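PDB 1CVR: gingipain R, which cleaves peptide bonds after arginine as a bacterial cysteine proteinase with a caspase-like catalytic fold, followed by an immunoglobulin-like C-terminal domain. Local coordinates for residues 133-138 against 345-350; 360-363 against 368-371; 373-378 against 420-425. All blocks are in the same frame, centred on the assembly; numbering follows the deposited sequence.

Contact 1 of 3, residues 133-138 against 345-350; sequences RNITTE and LVRTLV
Ile135 packs on the flat end of Arg347, and this apolar cover is the main tie between 133-138 and 345-350. Ile135 CB and CG1 do the touching, both 3.5 Å from Arg347 NE; CB lies over one face of the guanidinium, offset toward its rim. The side chains run alongside one another with opposite headings. Stretched out as far as NE, Arg347 reaches far enough to bring NE and CD alongside Ile135, and Ile135 CG1 lies 3.8 Å from Arg347 CD. A smaller van der Waals touch is made by one methyl, Val350 CG1, resting against Thr137 O at 3.5 Å.

Polar bonds run beside this packing. Arg347 NE is held by Tyr131 O and NH1 by Lys422 O, which should fix the rotation of the plane that Ile135 covers. Within 133-138, Glu138 N donates to Thr136 OG1 at 3.1 Å, with an N-H...O angle of 157°. That bond makes an ST turn, shaping the chain soon after helix 118-133 ends. The whole is a loop-to-loop junction: an arginine from the loop between strands 336-339 and 356-357, which leads toward the immunoglobulin-like domain, packs against the chain just after a helix of the caspase-like domain.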
ATOM      1  N   ARG A 133       0.114  11.194   7.010  1.00 14.57           N
ATOM      2  CA  ARG A 133       0.389  12.332   7.877  1.00 16.20           C
ATOM      3  C   ARG A 133      -0.743  13.291   8.195  1.00 18.04           C
ATOM      4  O   ARG A 133      -0.894  13.711   9.340  1.00 18.21           O
ATOM      5  CB  ARG A 133       1.527  13.165   7.281  1.00 16.19           C
ATOM      6  CG  ARG A 133       2.079  14.247   8.206  1.00 18.45           C
ATOM      7  CD  ARG A 133       3.249  14.967   7.552  1.00 22.89           C
ATOM      8  NE  ARG A 133       2.782  15.727   6.401  1.00 25.19           N
ATOM      9  CZ  ARG A 133       3.567  16.303   5.497  1.00 28.60           C
ATOM     10  NH1 ARG A 133       4.888  16.207   5.600  1.00 29.94           N
ATOM     11  NH2 ARG A 133       3.023  16.991   4.494  1.00 27.71           N
ATOM     12  N   ASN A 134      -1.543  13.610   7.187  1.00 19.10           N
ATOM     13  CA  ASN A 134      -2.572  14.631   7.321  1.00 21.50           C
ATOM     14  C   ASN A 134      -4.065  14.307   7.462  1.00 22.66           C
ATOM     15  O   ASN A 134      -4.886  15.220   7.419  1.00 23.34           O
ATOM     16  CB  ASN A 134      -2.346  15.606   6.166  1.00 23.15           C
ATOM     17  CG  ASN A 134      -0.951  16.240   6.215  1.00 27.33           C
ATOM     18  OD1 ASN A 134      -0.316  16.470   5.190  1.00 31.97           O
ATOM     19  ND2 ASN A 134      -0.486  16.538   7.416  1.00 27.90           N
ATOM     20  N   ILE A 135      -4.428  13.039   7.641  1.00 21.92           N
ATOM     21  CA  ILE A 135      -5.838  12.677   7.807  1.00 21.24           C
ATOM     22  C   ILE A 135      -6.292  13.057   9.225  1.00 22.33           C
ATOM     23  O   ILE A 135      -5.605  12.762  10.202  1.00 22.18           O
ATOM     24  CB  ILE A 135      -6.053  11.158   7.580  1.00 20.52           C
ATOM     25  CG1 ILE A 135      -5.751  10.801   6.122  1.00 17.51           C
ATOM     26  CG2 ILE A 135      -7.476  10.755   7.964  1.00 20.04           C
ATOM     27  CD1 ILE A 135      -6.590  11.562   5.129  1.00 19.38           C
ATOM     28  N   THR A 136      -7.449  13.709   9.331  1.00 22.98           N
ATOM     29  CA  THR A 136      -7.979  14.139  10.631  1.00 22.82           C
ATOM     30  C   THR A 136      -9.366  13.546  10.943  1.00 23.03           C
ATOM     31  O   THR A 136      -9.930  12.778  10.148  1.00 22.68           O
ATOM     32  CB  THR A 136      -8.112  15.663  10.687  1.00 22.35           C
ATOM     33  OG1 THR A 136      -9.243  16.064   9.910  1.00 24.14           O
ATOM     34  CG2 THR A 136      -6.888  16.327  10.100  1.00 21.26           C
ATOM     35  N   THR A 137      -9.913  13.915  12.100  1.00 21.58           N
ATOM     36  CA  THR A 137     -11.224  13.436  12.529  1.00 21.38           C
ATOM     37  C   THR A 137     -12.308  13.963  11.604  1.00 22.71           C
ATOM     38  O   THR A 137     -13.441  13.501  11.647  1.00 24.44           O
ATOM     39  CB  THR A 137     -11.568  13.905  13.973  1.00 23.16           C
ATOM     40  OG1 THR A 137     -11.463  15.336  14.044  1.00 26.11           O
ATOM     41  CG2 THR A 137     -10.632  13.270  14.993  1.00 20.69           C
ATOM     42  N   GLU A 138     -11.967  14.928  10.758  1.00 24.47           N
ATOM     43  CA  GLU A 138     -12.954  15.484   9.846  1.00 26.84           C
ATOM     44  C   GLU A 138     -13.041  14.778   8.488  1.00 25.11           C
ATOM     45  O   GLU A 138     -13.898  15.109   7.666  1.00 22.54           O
ATOM     46  CB  GLU A 138     -12.701  16.976   9.660  1.00 30.68           C
ATOM     47  CG  GLU A 138     -12.776  17.745  10.980  1.00 37.86           C
ATOM     48  CD  GLU A 138     -14.034  17.420  11.782  1.00 41.29           C
ATOM     49  OE1 GLU A 138     -15.151  17.557  11.234  1.00 44.14           O
ATOM     50  OE2 GLU A 138     -13.903  17.028  12.969  1.00 46.17           O
ATOM     51  N   LEU A 345       0.437   2.606   5.429  1.00 13.34           N
ATOM     52  CA  LEU A 345      -0.358   2.232   6.607  1.00 14.68           C
ATOM     53  C   LEU A 345      -1.827   2.476   6.251  1.00 13.31           C
ATOM     54  O   LEU A 345      -2.258   3.615   6.155  1.00 12.65           O
ATOM     55  CB  LEU A 345       0.028   3.105   7.818  1.00 16.18           C
ATOM     56  CG  LEU A 345       1.457   2.902   8.345  1.00 16.86           C
ATOM     57  CD1 LEU A 345       1.783   3.922   9.443  1.00 16.39           C
ATOM     58  CD2 LEU A 345       1.576   1.479   8.876  1.00 13.88           C
ATOM     59  N   VAL A 346      -2.598   1.416   6.064  1.00 13.03           N
ATOM     60  CA  VAL A 346      -3.990   1.594   5.674  1.00 12.68           C
ATOM     61  C   VAL A 346      -4.879   2.163   6.775  1.00 15.30           C
ATOM     62  O   VAL A 346      -4.590   2.016   7.967  1.00 15.32           O
ATOM     63  CB  VAL A 346      -4.602   0.272   5.187  1.00 13.24           C
ATOM     64  CG1 VAL A 346      -3.817  -0.249   3.959  1.00 13.55           C
ATOM     65  CG2 VAL A 346      -4.577  -0.761   6.318  1.00 12.13           C
ATOM     66  N   ARG A 347      -5.943   2.842   6.360  1.00 13.23           N
ATOM     67  CA  ARG A 347      -6.920   3.403   7.292  1.00 13.87           C
ATOM     68  C   ARG A 347      -8.248   2.773   6.898  1.00 15.58           C
ATOM     69  O   ARG A 347      -8.561   2.669   5.708  1.00 13.94           O
ATOM     70  CB  ARG A 347      -7.017   4.928   7.155  1.00 11.65           C
ATOM     71  CG  ARG A 347      -5.795   5.692   7.676  1.00 14.07           C
ATOM     72  CD  ARG A 347      -5.900   7.176   7.360  1.00 12.78           C
ATOM     73  NE  ARG A 347      -4.769   7.917   7.896  1.00 15.75           N
ATOM     74  CZ  ARG A 347      -4.566   8.140   9.193  1.00 16.05           C
ATOM     75  NH1 ARG A 347      -5.421   7.681  10.100  1.00 13.17           N
ATOM     76  NH2 ARG A 347      -3.492   8.807   9.583  1.00 15.21           N
ATOM     77  N   THR A 348      -9.028   2.348   7.889  1.00 15.49           N
ATOM     78  CA  THR A 348     -10.320   1.730   7.624  1.00 15.18           C
ATOM     79  C   THR A 348     -11.505   2.554   8.132  1.00 16.70           C
ATOM     80  O   THR A 348     -12.574   2.527   7.533  1.00 18.24           O
ATOM     81  CB  THR A 348     -10.410   0.332   8.270  1.00 15.65           C
ATOM     82  OG1 THR A 348     -10.045   0.424   9.656  1.00 15.13           O
ATOM     83  CG2 THR A 348      -9.488  -0.656   7.545  1.00 16.31           C
ATOM     84  N   LEU A 349     -11.318   3.283   9.232  1.00 15.28           N
ATOM     85  CA  LEU A 349     -12.402   4.071   9.811  1.00 16.90           C
ATOM     86  C   LEU A 349     -11.967   5.504  10.064  1.00 15.13           C
ATOM     87  O   LEU A 349     -10.791   5.827   9.930  1.00 15.93           O
ATOM     88  CB  LEU A 349     -12.851   3.431  11.135  1.00 16.02           C
ATOM     89  CG  LEU A 349     -13.229   1.944  11.092  1.00 18.07           C
ATOM     90  CD1 LEU A 349     -13.432   1.394  12.518  1.00 19.11           C
ATOM     91  CD2 LEU A 349     -14.486   1.778  10.247  1.00 19.09           C
ATOM     92  N   VAL A 350     -12.920   6.368  10.406  1.00 15.70           N
ATOM     93  CA  VAL A 350     -12.600   7.760  10.710  1.00 16.02           C
ATOM     94  C   VAL A 350     -11.698   7.633  11.936  1.00 16.65           C
ATOM     95  O   VAL A 350     -12.035   6.940  12.890  1.00 16.18           O
ATOM     96  CB  VAL A 350     -13.865   8.562  11.057  1.00 17.39           C
ATOM     97  CG1 VAL A 350     -13.486  10.000  11.417  1.00 16.97           C
ATOM     98  CG2 VAL A 350     -14.820   8.550   9.877  1.00 17.05           C
TER

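Contact 2 of 3, residues 360-363 against 368-371; sequences ANIS and TFEV
Asn361 and Ile362 are the two residues of 360-363 that meet Phe369 on the facing strand, and they do so with different parts. Ala360 comes first and serves its neighbour: Asn361 ND2 donates to Ala360 O at 2.7 Å, reaching it from above the carbonyl plane, while the oxygen lies in the plane of the Asn361 amide. The Asn361 side chain leads away from the contact, the bond to Ala360 O holds it there, and the residue contributes its backbone instead. Asn361 O lies at the edge of the Phe369 ring, near its plane, 3.9 Å from CE1.

Ile362 follows and points toward the ring. Its CG1 branch, anti to the backbone N (chi1 -178°), stretches out through a straight chain to place CD1 3.8 Å from Phe369 CD1, with Ile362 CB 4.1 Å from Phe369 CE1. The isoleucine and the ring are set at a slant to each other. Both side chains also rest on Val429 of strand 425-431, and Ile362 reaches Ile407 as well.

The strands belong to different sheets of the immunoglobulin-like domain, so side chains rather than backbone bonds join them here. The chemistry is that of a buried apolar core, in which the carbonyl at the ring edge probably suits, weakly, the slightly positive hydrogens there.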
ATOM      1  N   ALA A 360       9.207  19.016  26.617  1.00 28.27           N
ATOM      2  CA  ALA A 360       9.311  20.036  25.586  1.00 29.75           C
ATOM      3  C   ALA A 360      10.761  20.172  25.150  1.00 30.01           C
ATOM      4  O   ALA A 360      11.054  20.684  24.067  1.00 29.05           O
ATOM      5  CB  ALA A 360       8.793  21.363  26.119  1.00 30.46           C
ATOM      6  N   ASN A 361      11.667  19.697  26.001  1.00 32.09           N
ATOM      7  CA  ASN A 361      13.101  19.775  25.735  1.00 33.31           C
ATOM      8  C   ASN A 361      13.787  18.426  25.898  1.00 33.29           C
ATOM      9  O   ASN A 361      13.236  17.490  26.486  1.00 32.76           O
ATOM     10  CB  ASN A 361      13.788  20.752  26.702  1.00 36.97           C
ATOM     11  CG  ASN A 361      13.289  22.185  26.576  1.00 40.13           C
ATOM     12  OD1 ASN A 361      13.780  23.081  27.269  1.00 41.52           O
ATOM     13  ND2 ASN A 361      12.313  22.411  25.701  1.00 43.57           N
ATOM     14  N   ILE A 362      15.002  18.339  25.374  1.00 32.44           N
ATOM     15  CA  ILE A 362      15.803  17.130  25.492  1.00 32.17           C
ATOM     16  C   ILE A 362      17.255  17.560  25.688  1.00 32.36           C
ATOM     17  O   ILE A 362      17.714  18.533  25.094  1.00 33.03           O
ATOM     18  CB  ILE A 362      15.687  16.227  24.239  1.00 30.41           C
ATOM     19  CG1 ILE A 362      16.521  14.955  24.444  1.00 30.86           C
ATOM     20  CG2 ILE A 362      16.124  16.986  22.988  1.00 28.60           C
ATOM     21  CD1 ILE A 362      16.425  13.952  23.303  1.00 26.82           C
ATOM     22  N   SER A 363      17.971  16.847  26.541  1.00 34.09           N
ATOM     23  CA  SER A 363      19.362  17.184  26.799  1.00 34.63           C
ATOM     24  C   SER A 363      20.224  16.870  25.587  1.00 33.92           C
ATOM     25  O   SER A 363      20.048  15.836  24.953  1.00 34.52           O
ATOM     26  CB  SER A 363      19.875  16.405  28.005  1.00 33.74           C
ATOM     27  OG  SER A 363      21.248  16.676  28.218  1.00 35.69           O
ATOM     28  N   THR A 368      18.440   8.631  25.705  1.00 27.96           N
ATOM     29  CA  THR A 368      17.069   8.159  25.570  1.00 29.20           C
ATOM     30  C   THR A 368      16.073   9.298  25.690  1.00 28.86           C
ATOM     31  O   THR A 368      16.411  10.408  26.113  1.00 28.48           O
ATOM     32  CB  THR A 368      16.713   7.132  26.657  1.00 30.67           C
ATOM     33  OG1 THR A 368      16.667   7.793  27.928  1.00 32.61           O
ATOM     34  CG2 THR A 368      17.751   6.026  26.704  1.00 29.39           C
ATOM     35  N   PHE A 369      14.833   9.013  25.320  1.00 27.47           N
ATOM     36  CA  PHE A 369      13.782  10.006  25.384  1.00 26.77           C
ATOM     37  C   PHE A 369      12.503   9.228  25.644  1.00 26.50           C
ATOM     38  O   PHE A 369      12.191   8.288  24.922  1.00 25.43           O
ATOM     39  CB  PHE A 369      13.709  10.750  24.056  1.00 25.56           C
ATOM     40  CG  PHE A 369      12.778  11.915  24.065  1.00 27.40           C
ATOM     41  CD1 PHE A 369      13.045  13.026  24.854  1.00 28.01           C
ATOM     42  CD2 PHE A 369      11.638  11.913  23.269  1.00 27.26           C
ATOM     43  CE1 PHE A 369      12.190  14.126  24.853  1.00 29.03           C
ATOM     44  CE2 PHE A 369      10.775  13.006  23.257  1.00 28.45           C
ATOM     45  CZ  PHE A 369      11.053  14.118  24.053  1.00 28.79           C
ATOM     46  N   GLU A 370      11.771   9.616  26.682  1.00 28.96           N
ATOM     47  CA  GLU A 370      10.540   8.928  27.049  1.00 29.54           C
ATOM     48  C   GLU A 370       9.311   9.727  26.669  1.00 28.87           C
ATOM     49  O   GLU A 370       9.221  10.914  26.958  1.00 26.46           O
ATOM     50  CB  GLU A 370      10.509   8.667  28.554  1.00 33.53           C
ATOM     51  CG  GLU A 370      11.775   8.019  29.089  1.00 39.79           C
ATOM     52  CD  GLU A 370      11.659   7.642  30.558  1.00 43.23           C
ATOM     53  OE1 GLU A 370      12.714   7.353  31.170  1.00 45.16           O
ATOM     54  OE2 GLU A 370      10.521   7.623  31.087  1.00 41.18           O
ATOM     55  N   VAL A 371       8.361   9.047  26.035  1.00 28.20           N
ATOM     56  CA  VAL A 371       7.116   9.656  25.586  1.00 29.57           C
ATOM     57  C   VAL A 371       5.936   8.888  26.162  1.00 28.85           C
ATOM     58  O   VAL A 371       5.951   7.658  26.201  1.00 28.76           O
ATOM     59  CB  VAL A 371       7.009   9.616  24.041  1.00 30.67           C
ATOM     60  CG1 VAL A 371       5.723  10.256  23.588  1.00 31.58           C
ATOM     61  CG2 VAL A 371       8.197  10.322  23.427  1.00 31.26           C
TER

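Contact 3 of 3, residues 373-378 against 420-425; sequences CDYNGA and YNKVTV
Lys422 lays its aliphatic end over one face of the Tyr375 ring, making the CH-pi contact that dominates this pairing. Lys422 CE sits 3.7 Å from the ring centroid, 22° off the ring normal, and is displaced toward the rim so that it approaches Tyr375 CD1 to 3.4 Å. A bend in the lysine at chi2 (-66°) folds the chain onto the aromatic surface, and NZ runs on to a hydrogen bond with Thr352 OG1.

The remaining direct packing is made by the phenol end. Tyr375 CG is anti to the backbone N, which sends the ring across to 420-425, where OH comes within 3.6 Å of Tyr420 CB. This oxygen lies at the edge of the Tyr420 ring, near its plane, and the two tyrosine side chains are skewed rather than stacked. Tyr420 OH is engaged elsewhere, with Tyr177 OH and Thr348 OG1.

Water supplies the polar link. It donates to Gly377 O at 3.1 Å and accepts from Tyr420 N at 2.9 Å, thereby joining the type II turn 375-378 to the other loop; the same water lies at the edge of the Tyr375 ring, in its plane. An electron-rich ring under a carbon next to the ammonium, whose nitrogen has its own polar partner, probably gains some electrostatic attraction besides dispersion.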
ATOM      1  N   CYS A 373       1.964   7.914  25.881  1.00 28.74           N
ATOM      2  CA  CYS A 373       0.906   7.877  24.866  1.00 28.36           C
ATOM      3  C   CYS A 373      -0.230   6.964  25.320  1.00 28.00           C
ATOM      4  O   CYS A 373       0.002   5.830  25.730  1.00 28.13           O
ATOM      5  CB  CYS A 373       1.469   7.389  23.520  1.00 28.11           C
ATOM      6  SG  CYS A 373       0.289   7.475  22.130  1.00 27.82           S
ATOM      7  N   ASP A 374      -1.463   7.453  25.237  1.00 29.55           N
ATOM      8  CA  ASP A 374      -2.605   6.653  25.674  1.00 31.17           C
ATOM      9  C   ASP A 374      -3.065   5.602  24.669  1.00 31.86           C
ATOM     10  O   ASP A 374      -4.162   5.061  24.802  1.00 33.28           O
ATOM     11  CB  ASP A 374      -3.772   7.573  26.057  1.00 32.44           C
ATOM     12  CG  ASP A 374      -4.413   8.255  24.858  1.00 34.48           C
ATOM     13  OD1 ASP A 374      -3.707   8.524  23.862  1.00 32.33           O
ATOM     14  OD2 ASP A 374      -5.628   8.545  24.931  1.00 35.83           O
ATOM     15  N   TYR A 375      -2.230   5.309  23.674  1.00 30.72           N
ATOM     16  CA  TYR A 375      -2.557   4.291  22.671  1.00 29.10           C
ATOM     17  C   TYR A 375      -1.396   3.325  22.503  1.00 29.11           C
ATOM     18  O   TYR A 375      -0.404   3.658  21.850  1.00 29.37           O
ATOM     19  CB  TYR A 375      -2.842   4.920  21.300  1.00 30.32           C
ATOM     20  CG  TYR A 375      -3.215   3.885  20.249  1.00 29.03           C
ATOM     21  CD1 TYR A 375      -4.370   3.118  20.386  1.00 29.47           C
ATOM     22  CD2 TYR A 375      -2.395   3.651  19.141  1.00 29.15           C
ATOM     23  CE1 TYR A 375      -4.709   2.137  19.448  1.00 31.61           C
ATOM     24  CE2 TYR A 375      -2.720   2.671  18.194  1.00 30.43           C
ATOM     25  CZ  TYR A 375      -3.881   1.918  18.357  1.00 31.43           C
ATOM     26  OH  TYR A 375      -4.222   0.950  17.437  1.00 31.88           O
ATOM     27  N   ASN A 376      -1.510   2.128  23.068  1.00 27.96           N
ATOM     28  CA  ASN A 376      -0.431   1.159  22.942  1.00 27.63           C
ATOM     29  C   ASN A 376      -0.356   0.642  21.518  1.00 27.31           C
ATOM     30  O   ASN A 376      -1.373   0.317  20.917  1.00 26.79           O
ATOM     31  CB  ASN A 376      -0.629  -0.001  23.922  1.00 28.96           C
ATOM     32  CG  ASN A 376      -0.573   0.451  25.372  1.00 29.52           C
ATOM     33  OD1 ASN A 376       0.288   1.243  25.747  1.00 29.73           O
ATOM     34  ND2 ASN A 376      -1.478  -0.066  26.196  1.00 32.63           N
ATOM     35  N   GLY A 377       0.854   0.584  20.976  1.00 26.32           N
ATOM     36  CA  GLY A 377       1.025   0.118  19.612  1.00 25.25           C
ATOM     37  C   GLY A 377       1.427   1.249  18.678  1.00 23.87           C
ATOM     38  O   GLY A 377       1.796   1.017  17.521  1.00 22.20           O
ATOM     39  N   ALA A 378       1.332   2.479  19.171  1.00 21.84           N
ATOM     40  CA  ALA A 378       1.709   3.636  18.370  1.00 21.65           C
ATOM     41  C   ALA A 378       3.214   3.589  18.143  1.00 22.07           C
ATOM     42  O   ALA A 378       3.955   2.979  18.916  1.00 21.34           O
ATOM     43  CB  ALA A 378       1.336   4.929  19.091  1.00 20.79           C
ATOM     44  N   TYR A 420      -2.569   3.085  14.382  1.00 17.78           N
ATOM     45  CA  TYR A 420      -3.639   2.556  13.540  1.00 17.49           C
ATOM     46  C   TYR A 420      -4.976   3.298  13.754  1.00 18.34           C
ATOM     47  O   TYR A 420      -5.505   3.333  14.874  1.00 16.04           O
ATOM     48  CB  TYR A 420      -3.819   1.069  13.825  1.00 18.98           C
ATOM     49  CG  TYR A 420      -4.966   0.428  13.071  1.00 18.32           C
ATOM     50  CD1 TYR A 420      -4.963   0.362  11.671  1.00 19.04           C
ATOM     51  CD2 TYR A 420      -6.063  -0.101  13.758  1.00 17.74           C
ATOM     52  CE1 TYR A 420      -6.035  -0.219  10.969  1.00 18.33           C
ATOM     53  CE2 TYR A 420      -7.143  -0.684  13.065  1.00 18.13           C
ATOM     54  CZ  TYR A 420      -7.120  -0.736  11.675  1.00 18.67           C
ATOM     55  OH  TYR A 420      -8.194  -1.283  10.997  1.00 19.48           O
ATOM     56  N   ASN A 421      -5.515   3.865  12.668  1.00 16.83           N
ATOM     57  CA  ASN A 421      -6.767   4.621  12.703  1.00 17.33           C
ATOM     58  C   ASN A 421      -6.678   5.775  13.709  1.00 19.41           C
ATOM     59  O   ASN A 421      -7.654   6.104  14.385  1.00 19.18           O
ATOM     60  CB  ASN A 421      -7.953   3.703  13.055  1.00 18.02           C
ATOM     61  CG  ASN A 421      -8.529   2.978  11.842  1.00 16.74           C
ATOM     62  OD1 ASN A 421      -9.283   2.017  11.988  1.00 20.06           O
ATOM     63  ND2 ASN A 421      -8.203   3.459  10.642  1.00 11.63           N
ATOM     64  N   LYS A 422      -5.502   6.385  13.787  1.00 19.26           N
ATOM     65  CA  LYS A 422      -5.268   7.511  14.680  1.00 19.79           C
ATOM     66  C   LYS A 422      -4.808   8.720  13.894  1.00 19.67           C
ATOM     67  O   LYS A 422      -4.288   8.596  12.777  1.00 17.27           O
ATOM     68  CB  LYS A 422      -4.191   7.162  15.711  1.00 20.57           C
ATOM     69  CG  LYS A 422      -4.577   6.048  16.666  1.00 21.96           C
ATOM     70  CD  LYS A 422      -5.718   6.509  17.550  1.00 25.36           C
ATOM     71  CE  LYS A 422      -6.100   5.466  18.578  1.00 27.88           C
ATOM     72  NZ  LYS A 422      -7.122   6.033  19.536  1.00 32.35           N
ATOM     73  N   VAL A 423      -5.005   9.899  14.478  1.00 19.44           N
ATOM     74  CA  VAL A 423      -4.554  11.114  13.835  1.00 18.69           C
ATOM     75  C   VAL A 423      -3.084  11.247  14.203  1.00 20.64           C
ATOM     76  O   VAL A 423      -2.716  11.173  15.379  1.00 19.40           O
ATOM     77  CB  VAL A 423      -5.324  12.352  14.327  1.00 19.90           C
ATOM     78  CG1 VAL A 423      -4.717  13.633  13.694  1.00 18.80           C
ATOM     79  CG2 VAL A 423      -6.793  12.224  13.943  1.00 15.73           C
ATOM     80  N   THR A 424      -2.240  11.417  13.192  1.00 19.77           N
ATOM     81  CA  THR A 424      -0.812  11.546  13.426  1.00 18.52           C
ATOM     82  C   THR A 424      -0.464  12.793  14.223  1.00 19.60           C
ATOM     83  O   THR A 424      -0.947  13.885  13.925  1.00 19.33           O
ATOM     84  CB  THR A 424      -0.037  11.574  12.104  1.00 18.39           C
ATOM     85  OG1 THR A 424      -0.213  10.316  11.447  1.00 16.22           O
ATOM     86  CG2 THR A 424       1.471  11.820  12.366  1.00 14.58           C
ATOM     87  N   VAL A 425       0.382  12.605  15.234  1.00 18.95           N
ATOM     88  CA  VAL A 425       0.833  13.682  16.097  1.00 20.01           C
ATOM     89  C   VAL A 425       2.274  14.041  15.761  1.00 21.24           C
ATOM     90  O   VAL A 425       3.129  13.161  15.609  1.00 20.62           O
ATOM     91  CB  VAL A 425       0.759  13.271  17.580  1.00 20.65           C
ATOM     92  CG1 VAL A 425       1.301  14.402  18.460  1.00 20.34           C
ATOM     93  CG2 VAL A 425      -0.685  12.946  17.965  1.00 19.97           C
TER
HETATM   94  O   HOH W   1      -0.568   1.446  15.604  1.00 27.26           O

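The three contacts illustrate how chemistry follows position. Contact 2 is buried between the two sheets of the immunoglobulin-like domain and is almost wholly apolar, whereas contact 3 is a surface pairing of two loops in that domain, mixing a CH-pi contact, tyrosine packing and a water bridge. Contact 1, partly buried, joins the loop after helix 118-133 to the loop between strands 336-339 and 356-357. Contacts 1 and 3 touch, with centres about 11 Å apart: side chains of 345-350 bond to 420-425, so the two probably belong to one junction between the catalytic and immunoglobulin-like parts. Contact 2 stands about 27 Å from contact 1 and about 19 Å from contact 3, centre to centre; strand 368-373 runs from contact 2 into contact 3.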